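Local coordinates for protein D-alanyl-D-alanine carboxypeptidase (Streptococcus pneumoniae R6, PDB 1XP4) that probably removes the terminal D-alanine from peptidoglycan precursor peptides, as a serine-type D-Ala-D-Ala carboxypeptidase of the S11 family, at residues Ile27-Asp32 with Ser268-Tyr273; Ser234-Thr239 with Arg245-Val250; Asp154-Tyr157 with Lys161-Glu164. All blocks are in the same frame, centred on the assembly; numbering follows the deposited sequence.

Contact 1: Ile27-Asp32 with Ser268-Tyr273; sequences ILYEKD and SSLMDY
Y29, on strand 26-31, meets L270 and Y273 of helix 262-277, and these three side chains make up most of the contact. The aliphatic part is a methyl resting against a ring: CD1 of L270 lies 3.7 Å from CD2 of Y29 and 3.8 Å from its CG, so the CB end of the tyrosine is touched rather than its hydroxyl. L270 leaves the helix along a course that is neither toward nor away from the strand, and its branched end covers the remaining distance.

The aromatic part is the pair Y29 and Y273. Their ring centroids are 5.8 Å apart and their planes stand at 77°, an oblique arrangement in which CE2 of Y273 approaches CD1 of Y29 at 3.8 Å. Both residues start toward the partner segment, and in both CG is anti to the backbone N (chi1 179° in Y29, 168° in Y273), which carries the two rings into the gap between strand and helix. The same CE2 of Y273 also reaches the main chain, where the carbonyl O of L28 lies 4.1 Å away near the plane of the ring, at its edge.

Polar bonding plays no part between the two segments: no hydrogen bond crosses, and the axes stay 9.7 Å apart at their closest, leaving side chains to bridge the space.

Strand 26-31, at one edge of the five-stranded antiparallel sheet, has a classic beta bulge at L28 and Y29, opposite A19 of strand 17-21. F10 joins the aromatic group, stacked on Y273 and edge-to-face with Y29, while L270 also touches A19 and T248, so helix 262-277 packs across strands 26-31, 17-21 and 244-253.

Contact 2: Ser234-Thr239 with Arg245-Val250; sequences SFVGTT and RVITVV
T238 and R245 meet beside the backbone pairing of the two strands, and the arginine can be followed outward. Its CB lies 4.0 Å from the carbonyl O of T239; CG is 3.8 Å from both that oxygen and OG1 of T238. The chain then bends at chi2 (134°) and chi3 (-131°): CD is 3.9 Å from OG1 of T238, and NE reaches the same OG1 in a hydrogen bond of 3.0 Å, nearly straight at 168°, with the hydroxyl in the guanidinium plane. CZ follows at 3.8 Å from that OG1. At the tip, NH2 stands 3.7 Å from CG2 of T238 and forms a salt bridge with D221 on strand 220-228, so that two strands hold the charged group.

The backbones form an antiparallel beta hairpin, strands 234-241 and 244-253, inside the five-stranded sheet. F235 with V250, G237 with T248 and T239 with V246 are hydrogen-bonded pairs; V236 with V249 and T238 with I247 are the non-hydrogen-bonded pairs between them.

V236 and V249 lie side by side, CG1 of V236 being 4.1 Å from CG2 of V249, on the sheet face covered by helix 170-183. V236 is also about 5 Å, side chain to side chain, from K224, the predicted substrate-binding lysine.

Contact 3: Asp154-Tyr157 with Lys161-Glu164; sequences DNIY and KKDE
I156 reaches K161 and K162 through the end of its side chain, and the evidence for contact is van der Waals proximity alone. Its CD1 lies 4.1 Å from the carbonyl O of K161 and 4.4 Å from the backbone N of K162, so the methyl sits by the peptide link joining the two lysines. The aliphatic stem of K162 adds a looser approach, with CG 4.5 Å from that same CD1. I156 starts toward the turn; its CG1 is set between the backbone N and carbonyl carbon (chi1 65°), and an extended chi2 of 170° carries CD1 outward to the peptide.

The partner is a type I beta turn from K161 to E164, in the long loop region between helix 120-133 and strand 167-168; N155, just before I156, is the centre of an inverse gamma turn.

No hydrogen bond crosses between the two segments. Across the mouth of the beta turn, K161 N donates to OE2 of E164 at 3.2 Å and 160°, through the anti lone pair of the carboxylate, while the backbone bond from E164 N to K161 O is weak. N149 touches I156 and E164, and its ND2 bonds K161 O, the carbonyl that the I156 methyl approaches.

Overall arrangement
Contacts 1 and 2 adjoin, their centres about 9 Å apart, and share the five-stranded antiparallel sheet: contact 2 pairs two of its strands, and contact 1 ties one of its two edge strands, 26-31, to helix 262-277, which follows strand 244-253 in the chain. The selenomethionine M271 of that helix joins them by packing, its SE 3.6 Å from CG1 of V246 and 3.7 Å from CG2 of T239. Contact 3 lies at the surface, its centre about 34 Å from that of contact 1 and about 29 Å from that of contact 2. Along the chain, contact 3 closes before contact 2 opens, both nested within contact 1, which brings together segments more than 230 residues apart on the sheet of what is probably the catalytic domain.

Contact 1: Ile27-Asp32 with Ser268-Tyr273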
loop_
_atom_site.group_PDB
_atom_site.type_symbol
_atom_site.label_atom_id
_atom_site.label_comp_id
_atom_site.label_asym_id
_atom_site.label_seq_id
_atom_site.Cartn_x
_atom_site.Cartn_y
_atom_site.Cartn_z
ATOM N N ILE A 27 -2.750 2.166 13.115
ATOM C CA ILE A 27 -2.861 0.721 13.272
ATOM C C ILE A 27 -4.179 0.319 13.942
ATOM O O ILE A 27 -4.508 0.791 15.030
ATOM C CB ILE A 27 -1.662 0.180 14.080
ATOM C CG1 ILE A 27 -0.368 0.472 13.312
ATOM C CG2 ILE A 27 -1.840 -1.302 14.352
ATOM C CD1 ILE A 27 0.902 0.176 14.078
ATOM N N LEU A 28 -4.928 -0.558 13.282
ATOM C CA LEU A 28 -6.213 -1.005 13.805
ATOM C C LEU A 28 -6.156 -2.409 14.416
ATOM O O LEU A 28 -6.935 -2.745 15.312
ATOM C CB LEU A 28 -7.255 -0.969 12.687
ATOM C CG LEU A 28 -7.395 0.367 11.958
ATOM C CD1 LEU A 28 -8.405 0.224 10.831
ATOM C CD2 LEU A 28 -7.824 1.450 12.941
ATOM N N TYR A 29 -5.239 -3.228 13.917
ATOM C CA TYR A 29 -5.076 -4.584 14.408
ATOM C C TYR A 29 -3.681 -5.104 14.105
ATOM O O TYR A 29 -3.095 -4.798 13.064
ATOM C CB TYR A 29 -6.080 -5.530 13.763
ATOM C CG TYR A 29 -5.905 -6.948 14.244
ATOM C CD1 TYR A 29 -6.446 -7.357 15.454
ATOM C CD2 TYR A 29 -5.116 -7.852 13.541
ATOM C CE1 TYR A 29 -6.205 -8.623 15.959
ATOM C CE2 TYR A 29 -4.867 -9.121 14.040
ATOM C CZ TYR A 29 -5.416 -9.497 15.250
ATOM O OH TYR A 29 -5.184 -10.744 15.768
ATOM N N GLU A 30 -3.161 -5.926 15.002
ATOM C CA GLU A 30 -1.834 -6.461 14.799
ATOM C C GLU A 30 -1.632 -7.771 15.542
ATOM O O GLU A 30 -2.285 -8.031 16.552
ATOM C CB GLU A 30 -0.806 -5.401 15.227
ATOM C CG GLU A 30 0.214 -5.817 16.273
ATOM C CD GLU A 30 -0.389 -6.092 17.633
ATOM O OE1 GLU A 30 -1.170 -5.248 18.119
ATOM O OE2 GLU A 30 -0.073 -7.149 18.224
ATOM N N LYS A 31 -0.739 -8.600 15.005
ATOM C CA LYS A 31 -0.388 -9.884 15.598
ATOM C C LYS A 31 0.988 -10.265 15.075
ATOM O O LYS A 31 1.125 -10.644 13.912
ATOM C CB LYS A 31 -1.399 -10.965 15.217
ATOM C CG LYS A 31 -0.974 -12.345 15.670
ATOM C CD LYS A 31 -1.989 -13.399 15.303
ATOM C CE LYS A 31 -1.424 -14.786 15.557
ATOM N NZ LYS A 31 -2.417 -15.861 15.270
ATOM N N ASP A 32 2.001 -10.162 15.932
ATOM C CA ASP A 32 3.373 -10.480 15.548
ATOM C C ASP A 32 3.641 -9.774 14.213
ATOM O O ASP A 32 4.001 -10.401 13.213
ATOM C CB ASP A 32 3.533 -11.996 15.403
ATOM C CG ASP A 32 4.964 -12.462 15.630
ATOM O OD1 ASP A 32 5.839 -11.614 15.909
ATOM O OD2 ASP A 32 5.220 -13.684 15.540
ATOM N N SER A 268 -11.321 -11.451 5.294
ATOM C CA SER A 268 -12.718 -11.087 5.458
ATOM C C SER A 268 -13.021 -11.102 6.958
ATOM O O SER A 268 -13.785 -10.282 7.460
ATOM C CB SER A 268 -13.619 -12.082 4.727
ATOM O OG SER A 268 -14.953 -11.617 4.723
ATOM N N SER A 269 -12.390 -12.026 7.673
ATOM C CA SER A 269 -12.596 -12.137 9.108
ATOM C C SER A 269 -12.042 -10.915 9.821
ATOM O O SER A 269 -12.660 -10.383 10.745
ATOM C CB SER A 269 -11.907 -13.385 9.638
ATOM O OG SER A 269 -12.068 -13.472 11.039
ATOM N N LEU A 270 -10.866 -10.478 9.380
ATOM C CA LEU A 270 -10.206 -9.318 9.957
ATOM C C LEU A 270 -11.021 -8.046 9.743
ATOM O O LEU A 270 -11.037 -7.163 10.599
ATOM C CB LEU A 270 -8.804 -9.161 9.346
ATOM C CG LEU A 270 -7.955 -7.916 9.652
ATOM C CD1 LEU A 270 -7.960 -7.595 11.135
ATOM C CD2 LEU A 270 -6.536 -8.159 9.167
HETATM N N MSE A 271 -11.704 -7.956 8.606
HETATM C CA MSE A 271 -12.496 -6.770 8.305
HETATM C C MSE A 271 -13.805 -6.679 9.073
HETATM O O MSE A 271 -14.284 -5.575 9.355
HETATM C CB MSE A 271 -12.745 -6.672 6.803
HETATM C CG MSE A 271 -11.474 -6.380 6.012
HETATM SE SE MSE A 271 -10.798 -4.551 6.134
HETATM C CE MSE A 271 -11.616 -3.931 7.743
ATOM N N ASP A 272 -14.385 -7.829 9.409
ATOM C CA ASP A 272 -15.621 -7.836 10.182
ATOM C C ASP A 272 -15.290 -7.229 11.538
ATOM O O ASP A 272 -16.087 -6.497 12.116
ATOM C CB ASP A 272 -16.151 -9.261 10.378
ATOM C CG ASP A 272 -16.894 -9.790 9.162
ATOM O OD1 ASP A 272 -17.843 -9.127 8.704
ATOM O OD2 ASP A 272 -16.539 -10.884 8.672
ATOM N N TYR A 273 -14.102 -7.538 12.039
ATOM C CA TYR A 273 -13.658 -7.018 13.323
ATOM C C TYR A 273 -13.499 -5.512 13.251
ATOM O O TYR A 273 -14.087 -4.766 14.042
ATOM C CB TYR A 273 -12.315 -7.637 13.707
ATOM C CG TYR A 273 -11.626 -6.951 14.872
ATOM C CD1 TYR A 273 -12.158 -7.010 16.157
ATOM C CD2 TYR A 273 -10.435 -6.243 14.684
ATOM C CE1 TYR A 273 -11.526 -6.385 17.222
ATOM C CE2 TYR A 273 -9.796 -5.614 15.746
ATOM C CZ TYR A 273 -10.347 -5.688 17.010
ATOM O OH TYR A 273 -9.731 -5.050 18.064
#

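Contact 2: Ser234-Thr239 with Arg245-Val250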
loop_
_atom_site.group_PDB
_atom_site.type_symbol
_atom_site.label_atom_id
_atom_site.label_comp_id
_atom_site.label_asym_id
_atom_site.label_seq_id
_atom_site.Cartn_x
_atom_site.Cartn_y
_atom_site.Cartn_z
ATOM N N SER A 234 -0.356 -16.037 1.944
ATOM C CA SER A 234 -0.325 -14.624 2.296
ATOM C C SER A 234 -1.043 -13.727 1.301
ATOM O O SER A 234 -1.119 -14.023 0.105
ATOM C CB SER A 234 1.128 -14.171 2.443
ATOM O OG SER A 234 1.793 -14.968 3.406
ATOM N N PHE A 235 -1.549 -12.608 1.813
ATOM C CA PHE A 235 -2.280 -11.665 0.994
ATOM C C PHE A 235 -2.354 -10.253 1.566
ATOM O O PHE A 235 -2.689 -10.053 2.735
ATOM C CB PHE A 235 -3.695 -12.198 0.772
ATOM C CG PHE A 235 -4.612 -11.229 0.096
ATOM C CD1 PHE A 235 -4.358 -10.804 -1.204
ATOM C CD2 PHE A 235 -5.739 -10.754 0.755
ATOM C CE1 PHE A 235 -5.219 -9.916 -1.842
ATOM C CE2 PHE A 235 -6.608 -9.870 0.133
ATOM C CZ PHE A 235 -6.348 -9.446 -1.174
ATOM N N VAL A 236 -2.029 -9.275 0.729
ATOM C CA VAL A 236 -2.118 -7.887 1.136
ATOM C C VAL A 236 -3.382 -7.430 0.438
ATOM O O VAL A 236 -3.482 -7.529 -0.787
ATOM C CB VAL A 236 -0.934 -7.023 0.623
ATOM C CG1 VAL A 236 -1.116 -5.588 1.090
ATOM C CG2 VAL A 236 0.389 -7.561 1.137
ATOM N N GLY A 237 -4.354 -6.959 1.211
ATOM C CA GLY A 237 -5.591 -6.500 0.616
ATOM C C GLY A 237 -5.960 -5.095 1.039
ATOM O O GLY A 237 -5.691 -4.692 2.166
ATOM N N THR A 238 -6.553 -4.332 0.128
ATOM C CA THR A 238 -6.991 -2.980 0.456
ATOM C C THR A 238 -8.478 -2.920 0.117
ATOM O O THR A 238 -8.943 -3.591 -0.805
ATOM C CB THR A 238 -6.221 -1.898 -0.342
ATOM O OG1 THR A 238 -6.642 -0.599 0.097
ATOM C CG2 THR A 238 -6.489 -2.029 -1.833
ATOM N N THR A 239 -9.228 -2.125 0.867
ATOM C CA THR A 239 -10.657 -2.040 0.631
ATOM C C THR A 239 -11.243 -0.776 1.223
ATOM O O THR A 239 -10.642 -0.148 2.094
ATOM C CB THR A 239 -11.381 -3.234 1.274
ATOM O OG1 THR A 239 -12.747 -3.253 0.852
ATOM C CG2 THR A 239 -11.350 -3.110 2.788
ATOM N N ARG A 245 -10.837 3.475 4.080
ATOM C CA ARG A 245 -9.888 2.632 3.355
ATOM C C ARG A 245 -8.971 1.905 4.329
ATOM O O ARG A 245 -8.302 2.516 5.166
ATOM C CB ARG A 245 -9.044 3.460 2.394
ATOM C CG ARG A 245 -8.068 2.629 1.600
ATOM C CD ARG A 245 -8.107 3.019 0.140
ATOM N NE ARG A 245 -8.228 1.825 -0.686
ATOM C CZ ARG A 245 -8.851 1.789 -1.857
ATOM N NH1 ARG A 245 -9.410 2.888 -2.352
ATOM N NH2 ARG A 245 -8.943 0.641 -2.517
ATOM N N VAL A 246 -8.936 0.589 4.198
ATOM C CA VAL A 246 -8.135 -0.234 5.072
ATOM C C VAL A 246 -7.125 -1.037 4.288
ATOM O O VAL A 246 -7.450 -1.596 3.241
ATOM C CB VAL A 246 -9.022 -1.228 5.854
ATOM C CG1 VAL A 246 -8.150 -2.161 6.685
ATOM C CG2 VAL A 246 -10.004 -0.474 6.744
ATOM N N ILE A 247 -5.894 -1.071 4.789
ATOM C CA ILE A 247 -4.854 -1.868 4.166
ATOM C C ILE A 247 -4.674 -3.052 5.089
ATOM O O ILE A 247 -4.500 -2.900 6.293
ATOM C CB ILE A 247 -3.532 -1.122 4.030
ATOM C CG1 ILE A 247 -3.706 0.069 3.084
ATOM C CG2 ILE A 247 -2.471 -2.079 3.486
ATOM C CD1 ILE A 247 -2.404 0.744 2.706
ATOM N N THR A 248 -4.735 -4.237 4.499
ATOM C CA THR A 248 -4.642 -5.494 5.221
ATOM C C THR A 248 -3.431 -6.327 4.822
ATOM O O THR A 248 -3.138 -6.497 3.634
ATOM C CB THR A 248 -5.943 -6.308 4.983
ATOM O OG1 THR A 248 -6.911 -5.934 5.967
ATOM C CG2 THR A 248 -5.693 -7.810 5.044
ATOM N N VAL A 249 -2.731 -6.842 5.826
ATOM C CA VAL A 249 -1.640 -7.734 5.536
ATOM C C VAL A 249 -1.782 -9.000 6.369
ATOM O O VAL A 249 -1.699 -9.008 7.570
ATOM C CB VAL A 249 -0.377 -6.982 5.899
ATOM C CG1 VAL A 249 0.830 -7.802 5.532
ATOM C CG2 VAL A 249 -0.330 -5.651 5.157
ATOM N N VAL A 250 -2.103 -10.116 5.694
ATOM C CA VAL A 250 -2.192 -11.411 6.359
ATOM C C VAL A 250 -1.055 -12.310 5.800
ATOM O O VAL A 250 -1.127 -12.760 4.676
ATOM C CB VAL A 250 -3.568 -12.014 5.982
ATOM C CG1 VAL A 250 -3.568 -13.546 6.111
ATOM C CG2 VAL A 250 -4.708 -11.470 6.816
#

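Contact 3: Asp154-Tyr157 with Lys161-Glu164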
loop_
_atom_site.group_PDB
_atom_site.type_symbol
_atom_site.label_atom_id
_atom_site.label_comp_id
_atom_site.label_asym_id
_atom_site.label_seq_id
_atom_site.Cartn_x
_atom_site.Cartn_y
_atom_site.Cartn_z
ATOM N N ASP A 154 21.289 -20.292 -10.875
ATOM C CA ASP A 154 22.465 -19.428 -10.807
ATOM C C ASP A 154 22.158 -17.930 -10.853
ATOM O O ASP A 154 23.012 -17.111 -10.515
ATOM C CB ASP A 154 23.432 -19.769 -11.946
ATOM C CG ASP A 154 22.855 -20.771 -12.927
ATOM O OD1 ASP A 154 21.725 -20.561 -13.426
ATOM O OD2 ASP A 154 23.546 -21.772 -13.205
ATOM N N ASN A 155 20.946 -17.574 -11.265
ATOM C CA ASN A 155 20.560 -16.171 -11.365
ATOM C C ASN A 155 20.174 -15.530 -10.034
ATOM O O ASN A 155 19.174 -14.820 -9.940
ATOM C CB ASN A 155 19.408 -16.026 -12.360
ATOM C CG ASN A 155 19.778 -16.507 -13.751
ATOM O OD1 ASN A 155 20.500 -15.827 -14.482
ATOM N ND2 ASN A 155 19.293 -17.694 -14.119
ATOM N N ILE A 156 20.976 -15.774 -9.005
ATOM C CA ILE A 156 20.701 -15.207 -7.692
ATOM C C ILE A 156 21.658 -14.063 -7.415
ATOM O O ILE A 156 22.720 -13.965 -8.026
ATOM C CB ILE A 156 20.874 -16.241 -6.553
ATOM C CG1 ILE A 156 22.341 -16.663 -6.461
ATOM C CG2 ILE A 156 19.957 -17.441 -6.781
ATOM C CD1 ILE A 156 22.648 -17.480 -5.249
ATOM N N TYR A 157 21.271 -13.211 -6.476
ATOM C CA TYR A 157 22.077 -12.066 -6.089
ATOM C C TYR A 157 23.451 -12.528 -5.606
ATOM O O TYR A 157 23.570 -13.537 -4.910
ATOM C CB TYR A 157 21.362 -11.290 -4.977
ATOM C CG TYR A 157 21.917 -9.912 -4.738
ATOM C CD1 TYR A 157 23.071 -9.723 -3.983
ATOM C CD2 TYR A 157 21.315 -8.796 -5.309
ATOM C CE1 TYR A 157 23.617 -8.451 -3.803
ATOM C CE2 TYR A 157 21.852 -7.522 -5.141
ATOM C CZ TYR A 157 23.004 -7.358 -4.385
ATOM O OH TYR A 157 23.540 -6.105 -4.220
ATOM N N LYS A 161 22.253 -16.502 -0.448
ATOM C CA LYS A 161 22.291 -17.949 -0.326
ATOM C C LYS A 161 21.332 -18.569 -1.326
ATOM O O LYS A 161 20.407 -17.913 -1.798
ATOM C CB LYS A 161 21.947 -18.354 1.109
ATOM C CG LYS A 161 22.886 -17.708 2.130
ATOM C CD LYS A 161 22.508 -18.005 3.572
ATOM C CE LYS A 161 23.448 -17.270 4.528
ATOM N NZ LYS A 161 23.154 -17.555 5.963
ATOM N N LYS A 162 21.565 -19.834 -1.650
ATOM C CA LYS A 162 20.755 -20.548 -2.626
ATOM C C LYS A 162 19.293 -20.783 -2.281
ATOM O O LYS A 162 18.481 -20.996 -3.178
ATOM C CB LYS A 162 21.431 -21.872 -2.974
ATOM C CG LYS A 162 22.749 -21.671 -3.703
ATOM C CD LYS A 162 23.368 -22.991 -4.123
ATOM C CE LYS A 162 24.600 -22.773 -4.988
ATOM N NZ LYS A 162 25.206 -24.071 -5.399
ATOM N N ASP A 163 18.946 -20.759 -0.999
ATOM C CA ASP A 163 17.546 -20.936 -0.630
ATOM C C ASP A 163 16.977 -19.708 0.082
ATOM O O ASP A 163 15.956 -19.797 0.764
ATOM C CB ASP A 163 17.352 -22.187 0.234
ATOM C CG ASP A 163 18.291 -22.243 1.413
ATOM O OD1 ASP A 163 18.654 -21.179 1.951
ATOM O OD2 ASP A 163 18.653 -23.366 1.816
ATOM N N GLU A 164 17.639 -18.565 -0.091
ATOM C CA GLU A 164 17.200 -17.311 0.519
ATOM C C GLU A 164 15.880 -16.847 -0.060
ATOM O O GLU A 164 15.557 -17.133 -1.212
ATOM C CB GLU A 164 18.212 -16.189 0.282
ATOM C CG GLU A 164 19.389 -16.156 1.219
ATOM C CD GLU A 164 19.731 -14.738 1.619
ATOM O OE1 GLU A 164 18.899 -14.116 2.308
ATOM O OE2 GLU A 164 20.814 -14.237 1.246
#